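Local coordinates for subtilase cytotoxin, subunit B (Escherichia coli, PDB 3DWA), which forms the pentameric, glycan-binding B subunit of an AB5 toxin, which attaches the toxin to sugars on the host cell surface, at the interface of chains A and B. Numbering follows the deposited sequence. Chains: chain A/B, Subtilase cytotoxin, subunit B.

The interface of chains A and B. Residues chain A 63, 66; chain B 19, 61, 65, 68-69.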
loop_
_atom_site.group_PDB
_atom_site.type_symbol
_atom_site.label_atom_id
_atom_site.label_comp_id
_atom_site.label_asym_id
_atom_site.label_seq_id
_atom_site.Cartn_x
_atom_site.Cartn_y
_atom_site.Cartn_z
ATOM N N GLN A 63 9.946 2.881 0.944
ATOM C CA GLN A 63 11.226 2.287 1.301
ATOM C C GLN A 63 11.676 2.797 2.658
ATOM O O GLN A 63 12.054 2.004 3.511
ATOM C CB GLN A 63 12.325 2.618 0.280
ATOM C CG GLN A 63 12.657 1.656 -0.808
ATOM C CD GLN A 63 12.369 0.183 -0.524
ATOM O OE1 GLN A 63 13.042 -0.494 0.254
ATOM N NE2 GLN A 63 11.389 -0.314 -1.193
ATOM N N TYR A 66 9.553 1.530 5.530
ATOM C CA TYR A 66 9.973 0.119 5.627
ATOM C C TYR A 66 11.279 -0.021 6.449
ATOM O O TYR A 66 11.329 -0.762 7.461
ATOM C CB TYR A 66 10.136 -0.486 4.229
ATOM C CG TYR A 66 10.512 -1.963 4.250
ATOM C CD1 TYR A 66 9.519 -2.936 4.303
ATOM C CD2 TYR A 66 11.854 -2.383 4.262
ATOM C CE1 TYR A 66 9.823 -4.266 4.328
ATOM C CE2 TYR A 66 12.170 -3.760 4.282
ATOM C CZ TYR A 66 11.138 -4.682 4.321
ATOM O OH TYR A 66 11.380 -6.040 4.371
ATOM N N PHE B 19 18.258 -4.784 -1.891
ATOM C CA PHE B 19 17.218 -3.919 -2.468
ATOM C C PHE B 19 17.802 -2.488 -2.598
ATOM O O PHE B 19 18.379 -1.990 -1.662
ATOM C CB PHE B 19 16.009 -3.933 -1.538
ATOM C CG PHE B 19 14.700 -3.827 -2.257
ATOM C CD1 PHE B 19 13.912 -4.949 -2.420
ATOM C CD2 PHE B 19 14.263 -2.599 -2.769
ATOM C CE1 PHE B 19 12.685 -4.866 -3.099
ATOM C CE2 PHE B 19 13.044 -2.494 -3.423
ATOM C CZ PHE B 19 12.250 -3.630 -3.589
ATOM N N TYR B 61 7.499 -3.798 -7.918
ATOM C CA TYR B 61 8.008 -3.186 -6.717
ATOM C C TYR B 61 7.396 -3.787 -5.442
ATOM O O TYR B 61 8.129 -4.147 -4.536
ATOM C CB TYR B 61 7.832 -1.667 -6.730
ATOM C CG TYR B 61 8.225 -1.083 -5.399
ATOM C CD1 TYR B 61 9.541 -0.940 -5.064
ATOM C CD2 TYR B 61 7.252 -0.744 -4.443
ATOM C CE1 TYR B 61 9.920 -0.444 -3.830
ATOM C CE2 TYR B 61 7.607 -0.235 -3.197
ATOM C CZ TYR B 61 8.964 -0.083 -2.914
ATOM O OH TYR B 61 9.367 0.434 -1.719
ATOM N N LEU B 65 9.437 -6.363 -2.905
ATOM C CA LEU B 65 9.575 -5.965 -1.515
ATOM C C LEU B 65 8.932 -6.966 -0.561
ATOM O O LEU B 65 9.532 -7.306 0.501
ATOM C CB LEU B 65 9.101 -4.513 -1.260
ATOM C CG LEU B 65 9.331 -3.996 0.182
ATOM C CD1 LEU B 65 10.839 -3.948 0.534
ATOM C CD2 LEU B 65 8.699 -2.602 0.510
ATOM N N TYR B 68 11.346 -10.034 -0.594
ATOM C CA TYR B 68 12.489 -9.638 0.233
ATOM C C TYR B 68 12.188 -9.840 1.738
ATOM O O TYR B 68 13.065 -10.305 2.515
ATOM C CB TYR B 68 12.889 -8.181 -0.032
ATOM C CG TYR B 68 13.984 -7.665 0.889
ATOM C CD1 TYR B 68 15.331 -8.070 0.720
ATOM C CD2 TYR B 68 13.692 -6.751 1.908
ATOM C CE1 TYR B 68 16.351 -7.597 1.563
ATOM C CE2 TYR B 68 14.712 -6.283 2.756
ATOM C CZ TYR B 68 16.041 -6.726 2.574
ATOM O OH TYR B 68 17.040 -6.268 3.425
ATOM N N THR B 69 10.985 -9.422 2.147
ATOM C CA THR B 69 10.523 -9.509 3.526
ATOM C C THR B 69 10.359 -10.960 3.993
ATOM O O THR B 69 10.805 -11.284 5.094
ATOM C CB THR B 69 9.193 -8.750 3.738
ATOM O OG1 THR B 69 9.288 -7.423 3.180
ATOM C CG2 THR B 69 8.842 -8.651 5.231
#
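A:Gln63 and A:Tyr66, one turn apart on helix 57-70 of chain A, meet B:Tyr61, B:Leu65, B:Tyr68 and B:Thr69 on the same helix of chain B, while B:Phe19 joins from strand 14-24; the helical residues keep right-handed alpha-helical phi and psi, whereas B:Phe19 is extended. The helix-to-helix contact belongs to the B-subunit pentamer, in which a helix of each subunit faces its neighbour. A:Tyr66 buries the most surface here, 91 Å². Its CG lies anti to the backbone N (chi1 -178°), which sends the ring out over chain B. Tyrosine suits this place by pairing an apolar face with a hydroxyl at its far end. Methyl CD1 of B:Leu65 lies between two rings: over the centre of A:Tyr66, 3.8 Å from the centroid in a CH-pi contact, and above B:Phe19, offset toward its rim. Leucine's branched chain suits that position, and B:Phe19 gives it an apolar floor. The second methyl, CD2, lies 3.9 Å from CD1 of A:Tyr66. Beyond the leucine, the phenol ends in a hydrogen bond, A:Tyr66 OH to B:Thr69 OG1 at 2.8 Å, whose direction is not settled by the coordinates. Threonine fits because its hydroxyl serves two partners: OG1 also donates to the carbonyl O of B:Leu65 one turn back, at 2.7 Å, tilted 30° from the carbonyl plane. That bond helps to hold the hydroxyl, and if its proton is spent there, OG1 would accept from the phenol. B:Tyr68 offers an apolar flank, its ring edge, with A:Tyr66 CE2 in its plane and 3.9 Å from B:Tyr68 CE2. At the other end, the A:Gln63 amide runs nearly parallel to the B:Phe19 ring (planes 12° apart) but offset past its CD2/CE2 rim, and almost perpendicular to B:Tyr61. Tyrosine there brings a hydroxyl to the polar amide, though their approach is modelled too close to interpret. Towards B:Phe19, amide carbon CD of A:Gln63 comes within 4.0 Å of ring atom CE2.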